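Local coordinates for DNA repair protein RAD2 (PDB 4Q0W) that cuts single-stranded DNA as the endonuclease that makes an essential incision during nucleotide excision repair of damaged DNA, with magnesium as cofactor, at residues R60-L65 and D355-P360; P80-E85 and V311-A316; E258-A261 and N265-N268. One frame throughout, in Å; residues are numbered along the deposited sequence.

All three contacts join helix to helix, around a mixed beta sheet and the helices beyond it. Interaction 1 closes the longest span of chain, bringing helix 52-66 of the N-domain to the C-terminal helix 351-361. Interaction 2 pairs helix 81-98, also of the N-domain, with helix 311-318, and interaction 3 joins helices 253-263 and 266-278 across a short turn; its segments fall between those of interaction 2, which fall between those of interaction 1. The centres of interactions 2 and 3 are about 21 Å apart, whereas that of interaction 1 lies about 40 and 49 Å from theirs, across the centre of the chain. Only interaction 2 lies near the carboxylates that probably bind the catalytic metals.

Interaction 1. Residues R60-L65 and D355-P360; sequences RICKLL and DEILIP
The sulfur of Cys62, the only heteroatom among the side-chain atoms that touch, is met by two aliphatic methyls. CG2 of Ile357 lies 3.9 Å from Cys62 SG, and CD2 of Leu358 follows at 4.4 Å from the same SG. The two methyls reach the sulfur from directions about 71° apart. Leu358 CD2 lies roughly ahead of the CB-SG bond, while Ile357 CG2 comes in beside it. Cys62 has SG anti to its carbonyl carbon (chi1 -72°), which carries the sulfur out from its helix into the angle between the two residues. Ile357 offers its short branch, CG2, which stands anti to the backbone N. With no hydrogen bond between the segments, the contact is apolar, van der Waals packing of methyls on sulfur. The nearest alpha carbons, Cys62 CA and Leu358 CA, are 7.9 Å apart. Phe58, one turn earlier on helix 52-66, widens the patch by touching both Ile357 and Leu358. Leu358 also meets Leu336 and Leu339 of helix 336-347, and Asp355 ties the C-terminal helix to that same helix by a salt bridge to Arg340. Helix 52-66 of the N-domain is thus packed between the C-terminal helix and the sheet, where Ile61 and Leu64 rest on Phe73 of strand 70-75.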
loop_
_atom_site.group_PDB
_atom_site.type_symbol
_atom_site.label_atom_id
_atom_site.label_comp_id
_atom_site.label_asym_id
_atom_site.label_seq_id
_atom_site.Cartn_x
_atom_site.Cartn_y
_atom_site.Cartn_z
ATOM N N ARG A 60 -13.485 -18.709 27.201
ATOM C CA ARG A 60 -13.344 -17.288 27.516
ATOM C C ARG A 60 -13.925 -16.954 28.887
ATOM O O ARG A 60 -13.352 -16.163 29.634
ATOM C CB ARG A 60 -13.969 -16.420 26.414
ATOM C CG ARG A 60 -13.204 -16.504 25.106
ATOM C CD ARG A 60 -13.659 -15.443 24.114
ATOM N NE ARG A 60 -12.835 -15.442 22.914
ATOM C CZ ARG A 60 -13.011 -14.605 21.896
ATOM N NH1 ARG A 60 -13.976 -13.699 21.944
ATOM N NH2 ARG A 60 -12.222 -14.673 20.833
ATOM N N ILE A 61 -15.061 -17.565 29.218
ATOM C CA ILE A 61 -15.685 -17.355 30.526
ATOM C C ILE A 61 -14.723 -17.795 31.635
ATOM O O ILE A 61 -14.572 -17.116 32.657
ATOM C CB ILE A 61 -17.002 -18.150 30.642
ATOM C CG1 ILE A 61 -18.104 -17.486 29.811
ATOM C CG2 ILE A 61 -17.450 -18.280 32.101
ATOM C CD1 ILE A 61 -19.337 -18.387 29.600
ATOM N N CYS A 62 -14.067 -18.930 31.425
ATOM C CA CYS A 62 -13.146 -19.455 32.421
ATOM C C CYS A 62 -11.950 -18.513 32.605
ATOM O O CYS A 62 -11.484 -18.320 33.721
ATOM C CB CYS A 62 -12.693 -20.864 32.035
ATOM S SG CYS A 62 -14.017 -22.111 32.230
ATOM N N LYS A 63 -11.466 -17.923 31.514
ATOM C CA LYS A 63 -10.340 -16.993 31.600
ATOM C C LYS A 63 -10.725 -15.790 32.462
ATOM O O LYS A 63 -9.994 -15.424 33.381
ATOM C CB LYS A 63 -9.872 -16.558 30.205
ATOM C CG LYS A 63 -8.635 -15.638 30.225
ATOM C CD LYS A 63 -8.048 -15.443 28.826
ATOM C CE LYS A 63 -6.894 -14.439 28.833
ATOM N NZ LYS A 63 -6.302 -14.235 27.477
ATOM N N LEU A 64 -11.895 -15.210 32.187
ATOM C CA LEU A 64 -12.406 -14.092 32.980
ATOM C C LEU A 64 -12.533 -14.471 34.460
ATOM O O LEU A 64 -12.101 -13.722 35.345
ATOM C CB LEU A 64 -13.765 -13.621 32.433
ATOM C CG LEU A 64 -13.784 -13.070 30.993
ATOM C CD1 LEU A 64 -15.202 -12.860 30.489
ATOM C CD2 LEU A 64 -12.991 -11.772 30.900
ATOM N N LEU A 65 -13.116 -15.635 34.728
ATOM C CA LEU A 65 -13.345 -16.043 36.104
ATOM C C LEU A 65 -12.028 -16.349 36.807
ATOM O O LEU A 65 -11.866 -16.054 37.998
ATOM C CB LEU A 65 -14.306 -17.235 36.173
ATOM C CG LEU A 65 -15.772 -16.932 35.857
ATOM C CD1 LEU A 65 -16.665 -18.170 36.039
ATOM C CD2 LEU A 65 -16.295 -15.751 36.686
ATOM N N ASP A 355 -15.071 -30.875 35.964
ATOM C CA ASP A 355 -14.636 -30.631 37.331
ATOM C C ASP A 355 -13.196 -30.119 37.389
ATOM O O ASP A 355 -12.892 -29.189 38.120
ATOM C CB ASP A 355 -14.754 -31.919 38.157
ATOM C CG ASP A 355 -16.173 -32.199 38.609
ATOM O OD1 ASP A 355 -17.104 -31.522 38.115
ATOM O OD2 ASP A 355 -16.365 -33.099 39.466
ATOM N N GLU A 356 -12.319 -30.736 36.607
ATOM C CA GLU A 356 -10.902 -30.415 36.640
ATOM C C GLU A 356 -10.688 -28.931 36.359
ATOM O O GLU A 356 -9.802 -28.303 36.943
ATOM C CB GLU A 356 -10.167 -31.266 35.615
ATOM C CG GLU A 356 -8.669 -31.063 35.582
ATOM C CD GLU A 356 -7.988 -32.076 34.688
ATOM O OE1 GLU A 356 -8.704 -32.756 33.917
ATOM O OE2 GLU A 356 -6.744 -32.199 34.762
ATOM N N ILE A 357 -11.528 -28.373 35.486
ATOM C CA ILE A 357 -11.455 -26.959 35.123
ATOM C C ILE A 357 -12.274 -26.077 36.066
ATOM O O ILE A 357 -11.819 -25.014 36.485
ATOM C CB ILE A 357 -11.903 -26.740 33.651
ATOM C CG1 ILE A 357 -10.905 -27.403 32.696
ATOM C CG2 ILE A 357 -12.033 -25.258 33.331
ATOM C CD1 ILE A 357 -11.424 -27.606 31.283
ATOM N N LEU A 358 -13.471 -26.528 36.423
ATOM C CA LEU A 358 -14.436 -25.665 37.099
ATOM C C LEU A 358 -14.239 -25.535 38.612
ATOM O O LEU A 358 -14.456 -24.462 39.182
ATOM C CB LEU A 358 -15.868 -26.127 36.794
ATOM C CG LEU A 358 -16.389 -25.919 35.369
ATOM C CD1 LEU A 358 -17.776 -26.537 35.222
ATOM C CD2 LEU A 358 -16.433 -24.419 35.020
ATOM N N ILE A 359 -13.846 -26.626 39.262
ATOM C CA ILE A 359 -13.675 -26.618 40.720
ATOM C C ILE A 359 -12.694 -25.541 41.235
ATOM O O ILE A 359 -13.026 -24.824 42.187
ATOM C CB ILE A 359 -13.354 -28.040 41.279
ATOM C CG1 ILE A 359 -14.592 -28.935 41.177
ATOM C CG2 ILE A 359 -12.906 -27.968 42.730
ATOM C CD1 ILE A 359 -14.332 -30.401 41.501
ATOM N N PRO A 360 -11.503 -25.406 40.608
ATOM C CA PRO A 360 -10.612 -24.313 41.032
ATOM C C PRO A 360 -11.238 -22.923 40.875
ATOM O O PRO A 360 -10.920 -22.028 41.659
ATOM C CB PRO A 360 -9.413 -24.444 40.085
ATOM C CG PRO A 360 -9.412 -25.877 39.670
ATOM C CD PRO A 360 -10.864 -26.270 39.595
#

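Interaction 2. Residues P80-E85 and V311-A316; sequences PVLKRE and VMVYDA
The flat group here is the peptide joining Met312 to Val313, and methyl CD2 of Leu82 lies over one of its faces. The methyl sits above the peptide plane and is displaced toward the edge that carries the carbonyl oxygen and the next alpha carbon. Accordingly, its nearest neighbours are Met312 O at 3.6 Å and Val313 CA at 3.8 Å from Leu82 CD2. This is helix-on-helix packing in the XPG/RAD2 nuclease core: the start of helix 81-98, which belongs to the N-domain, meets the start of helix 311-318. The two short segments run at 129° to each other, with axes 11.2 Å apart at closest approach.

One side chain does nearly all the reaching. Leu82 has CG anti to the backbone N (chi1 -180°), which extends the side chain away from its own helix, and CD2 settles into the triangle made by Met312, Val313 and Ala316, residues at i, i+1 and i+4. The Ala316 methyl borders that triangle, its CB 3.9 Å from Leu82 CD2, and CG2 of Val313 lies 4.2 Å from Leu82 CD2. Met312 contributes the base of its side chain rather than the thioether, since its CB is the side-chain atom nearest Leu82.

Tyr244 touches Pro80, Leu82 and Ala316, linking the contact to the loop after Asp243, which probably binds a magnesium ion. Pro80 also rests on Glu171, another probable metal ligand, so this packing lies beside the active site. Although a methyl lies against it, the carbonyl of Met312 keeps its helical partner: Met312 O accepts from Ala316 N at 3.0 Å.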
loop_
_atom_site.group_PDB
_atom_site.type_symbol
_atom_site.label_atom_id
_atom_site.label_comp_id
_atom_site.label_asym_id
_atom_site.label_seq_id
_atom_site.Cartn_x
_atom_site.Cartn_y
_atom_site.Cartn_z
ATOM N N PRO A 80 -29.193 -1.080 13.587
ATOM C CA PRO A 80 -29.726 0.267 13.337
ATOM C C PRO A 80 -29.910 0.509 11.841
ATOM O O PRO A 80 -29.124 0.002 11.050
ATOM C CB PRO A 80 -28.636 1.184 13.895
ATOM C CG PRO A 80 -27.969 0.340 14.981
ATOM C CD PRO A 80 -27.961 -1.054 14.402
ATOM N N VAL A 81 -30.951 1.247 11.471
ATOM C CA VAL A 81 -31.263 1.506 10.065
ATOM C C VAL A 81 -30.051 2.093 9.311
ATOM O O VAL A 81 -29.746 1.684 8.189
ATOM C CB VAL A 81 -32.474 2.470 9.954
ATOM C CG1 VAL A 81 -32.710 2.905 8.495
ATOM C CG2 VAL A 81 -33.733 1.824 10.531
ATOM N N LEU A 82 -29.351 3.032 9.940
ATOM C CA LEU A 82 -28.225 3.707 9.288
ATOM C C LEU A 82 -27.113 2.714 8.911
ATOM O O LEU A 82 -26.475 2.836 7.856
ATOM C CB LEU A 82 -27.686 4.844 10.173
ATOM C CG LEU A 82 -26.499 5.633 9.594
ATOM C CD1 LEU A 82 -26.819 6.163 8.191
ATOM C CD2 LEU A 82 -26.109 6.782 10.503
ATOM N N LYS A 83 -26.889 1.731 9.778
ATOM C CA LYS A 83 -25.945 0.652 9.494
ATOM C C LYS A 83 -26.388 -0.200 8.302
ATOM O O LYS A 83 -25.602 -0.471 7.394
ATOM C CB LYS A 83 -25.765 -0.235 10.738
ATOM C CG LYS A 83 -24.766 -1.381 10.534
ATOM C CD LYS A 83 -24.316 -1.992 11.876
ATOM C CE LYS A 83 -23.280 -3.111 11.676
ATOM N NZ LYS A 83 -22.967 -3.809 12.965
ATOM N N ARG A 84 -27.654 -0.618 8.300
ATOM C CA ARG A 84 -28.168 -1.439 7.203
ATOM C C ARG A 84 -28.011 -0.687 5.885
ATOM O O ARG A 84 -27.603 -1.263 4.866
ATOM C CB ARG A 84 -29.639 -1.824 7.457
ATOM C CG ARG A 84 -30.211 -2.823 6.434
ATOM C CD ARG A 84 -31.525 -3.461 6.905
ATOM N NE ARG A 84 -32.420 -2.495 7.544
ATOM C CZ ARG A 84 -33.292 -1.731 6.891
ATOM N NH1 ARG A 84 -34.056 -0.881 7.564
ATOM N NH2 ARG A 84 -33.400 -1.811 5.566
ATOM N N GLU A 85 -28.291 0.614 5.916
ATOM C CA GLU A 85 -28.195 1.426 4.706
ATOM C C GLU A 85 -26.750 1.583 4.246
ATOM O O GLU A 85 -26.453 1.422 3.060
ATOM C CB GLU A 85 -28.844 2.793 4.940
ATOM C CG GLU A 85 -30.369 2.705 5.107
ATOM C CD GLU A 85 -30.982 4.006 5.591
ATOM O OE1 GLU A 85 -32.224 4.141 5.499
ATOM O OE2 GLU A 85 -30.223 4.883 6.069
ATOM N N VAL A 311 -25.663 14.833 10.236
ATOM C CA VAL A 311 -26.264 14.804 11.563
ATOM C C VAL A 311 -26.809 13.406 11.873
ATOM O O VAL A 311 -26.876 13.014 13.038
ATOM C CB VAL A 311 -27.371 15.878 11.751
ATOM C CG1 VAL A 311 -28.558 15.600 10.836
ATOM C CG2 VAL A 311 -27.829 15.928 13.219
ATOM N N MET A 312 -27.197 12.651 10.843
ATOM C CA MET A 312 -27.681 11.286 11.077
ATOM C C MET A 312 -26.570 10.418 11.688
ATOM O O MET A 312 -26.820 9.624 12.594
ATOM C CB MET A 312 -28.178 10.631 9.786
ATOM C CG MET A 312 -29.358 11.311 9.119
ATOM S SD MET A 312 -30.749 11.536 10.258
ATOM C CE MET A 312 -31.235 9.845 10.584
ATOM N N VAL A 313 -25.355 10.558 11.168
ATOM C CA VAL A 313 -24.199 9.849 11.716
ATOM C C VAL A 313 -23.951 10.324 13.148
ATOM O O VAL A 313 -23.790 9.511 14.062
ATOM C CB VAL A 313 -22.929 10.090 10.865
ATOM C CG1 VAL A 313 -21.690 9.542 11.571
ATOM C CG2 VAL A 313 -23.074 9.469 9.460
ATOM N N TYR A 314 -23.915 11.645 13.336
ATOM C CA TYR A 314 -23.657 12.232 14.648
ATOM C C TYR A 314 -24.705 11.806 15.677
ATOM O O TYR A 314 -24.376 11.391 16.813
ATOM C CB TYR A 314 -23.596 13.760 14.516
ATOM C CG TYR A 314 -23.151 14.475 15.762
ATOM C CD1 TYR A 314 -21.859 14.338 16.241
ATOM C CD2 TYR A 314 -24.019 15.291 16.462
ATOM C CE1 TYR A 314 -21.447 14.997 17.384
ATOM C CE2 TYR A 314 -23.622 15.946 17.609
ATOM C CZ TYR A 314 -22.334 15.798 18.061
ATOM O OH TYR A 314 -21.931 16.456 19.197
ATOM N N ASP A 315 -25.971 11.875 15.281
ATOM C CA ASP A 315 -27.040 11.457 16.175
ATOM C C ASP A 315 -26.968 9.964 16.507
ATOM O O ASP A 315 -27.272 9.562 17.630
ATOM C CB ASP A 315 -28.400 11.791 15.581
ATOM C CG ASP A 315 -29.546 11.368 16.486
ATOM O OD1 ASP A 315 -29.785 12.049 17.507
ATOM O OD2 ASP A 315 -30.205 10.353 16.187
ATOM N N ALA A 316 -26.577 9.142 15.531
ATOM C CA ALA A 316 -26.550 7.689 15.730
ATOM C C ALA A 316 -25.485 7.299 16.755
ATOM O O ALA A 316 -25.663 6.351 17.532
ATOM C CB ALA A 316 -26.305 6.963 14.406
#

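Interaction 3. Residues E258-A261 and N265-N268; sequences EVIA and NLKN
The apolar part of the contact centres on Leu266, whose CD2 methyl faces the preceding helix. Ile260 CD1 is its nearer partner, 4.1 Å from Leu266 CD2, and the two side chains cross obliquely. A bend in Ile260 (chi2 -56°) turns CD1 toward the leucine, although the side chain leaves the backbone in another direction. Val259 adds CG1 at a looser 4.5 Å from Leu266 CD2. Leu236 and Leu239 of helix 230-240 cover Ile260 and Val259 respectively, and Phe308 and Pro309 touch Leu266, so all three residues are buried.

No hydrogen bond joins the two segments; the polar bonds gather round the start of the second helix, and one, from Asn268 ND2 to Phe263 O, ties it back to the end of the first. Asn265 is the N-cap: Asn268 N gives a nearly straight bond to Asn265 OD1, 2.8 Å long with an angle of 173° at the hydrogen. The donor lies almost on the extension of the amide C=O. Leu266 N is held by Glu235 OE1.

The two helices, the first closing the I-domain and the second opened by an asparagine N-cap, probably form part of the H3TH region known from XPG-family nucleases.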
loop_
_atom_site.group_PDB
_atom_site.type_symbol
_atom_site.label_atom_id
_atom_site.label_comp_id
_atom_site.label_asym_id
_atom_site.label_seq_id
_atom_site.Cartn_x
_atom_site.Cartn_y
_atom_site.Cartn_z
ATOM N N GLU A 258 -4.938 14.748 9.396
ATOM C CA GLU A 258 -4.507 16.064 8.918
ATOM C C GLU A 258 -5.696 17.003 8.725
ATOM O O GLU A 258 -5.644 18.174 9.123
ATOM C CB GLU A 258 -3.724 15.942 7.610
ATOM C CG GLU A 258 -2.312 15.404 7.781
ATOM C CD GLU A 258 -1.634 15.104 6.451
ATOM O OE1 GLU A 258 -2.271 15.306 5.389
ATOM O OE2 GLU A 258 -0.465 14.661 6.473
ATOM N N VAL A 259 -6.766 16.492 8.113
ATOM C CA VAL A 259 -7.973 17.290 7.904
ATOM C C VAL A 259 -8.539 17.842 9.222
ATOM O O VAL A 259 -8.866 19.034 9.337
ATOM C CB VAL A 259 -9.056 16.476 7.160
ATOM C CG1 VAL A 259 -10.417 17.148 7.275
ATOM C CG2 VAL A 259 -8.668 16.289 5.697
ATOM N N ILE A 260 -8.657 16.982 10.224
ATOM C CA ILE A 260 -9.203 17.421 11.505
ATOM C C ILE A 260 -8.265 18.440 12.159
ATOM O O ILE A 260 -8.711 19.441 12.712
ATOM C CB ILE A 260 -9.438 16.229 12.451
ATOM C CG1 ILE A 260 -10.429 15.254 11.825
ATOM C CG2 ILE A 260 -9.933 16.696 13.819
ATOM C CD1 ILE A 260 -11.765 15.883 11.452
ATOM N N ALA A 261 -6.961 18.190 12.079
ATOM C CA ALA A 261 -5.978 19.101 12.665
ATOM C C ALA A 261 -5.991 20.469 11.980
ATOM O O ALA A 261 -5.977 21.508 12.643
ATOM C CB ALA A 261 -4.579 18.485 12.606
ATOM N N ASN A 265 -12.932 21.086 12.144
ATOM C CA ASN A 265 -14.114 20.260 11.925
ATOM C C ASN A 265 -14.505 20.159 10.449
ATOM O O ASN A 265 -13.976 20.895 9.611
ATOM C CB ASN A 265 -15.299 20.713 12.802
ATOM C CG ASN A 265 -15.879 22.075 12.387
ATOM O OD1 ASN A 265 -15.952 22.425 11.197
ATOM N ND2 ASN A 265 -16.306 22.844 13.382
ATOM N N LEU A 266 -15.456 19.276 10.152
ATOM C CA LEU A 266 -15.813 18.946 8.780
ATOM C C LEU A 266 -16.566 20.071 8.076
ATOM O O LEU A 266 -16.487 20.198 6.857
ATOM C CB LEU A 266 -16.665 17.670 8.752
ATOM C CG LEU A 266 -15.957 16.404 9.258
ATOM C CD1 LEU A 266 -16.844 15.184 9.103
ATOM C CD2 LEU A 266 -14.629 16.197 8.525
ATOM N N LYS A 267 -17.322 20.862 8.834
ATOM C CA LYS A 267 -18.027 22.011 8.260
ATOM C C LYS A 267 -17.010 23.012 7.718
ATOM O O LYS A 267 -17.126 23.484 6.573
ATOM C CB LYS A 267 -18.941 22.684 9.296
ATOM C CG LYS A 267 -19.547 24.021 8.807
ATOM C CD LYS A 267 -20.514 23.816 7.630
ATOM C CE LYS A 267 -21.029 25.159 7.050
ATOM N NZ LYS A 267 -21.373 26.176 8.104
ATOM N N ASN A 268 -15.997 23.305 8.530
ATOM C CA ASN A 268 -14.912 24.180 8.098
ATOM C C ASN A 268 -14.170 23.617 6.892
ATOM O O ASN A 268 -13.800 24.358 5.976
ATOM C CB ASN A 268 -13.942 24.473 9.255
ATOM C CG ASN A 268 -14.637 25.117 10.446
ATOM O OD1 ASN A 268 -15.776 25.581 10.333
ATOM N ND2 ASN A 268 -13.962 25.140 11.593
#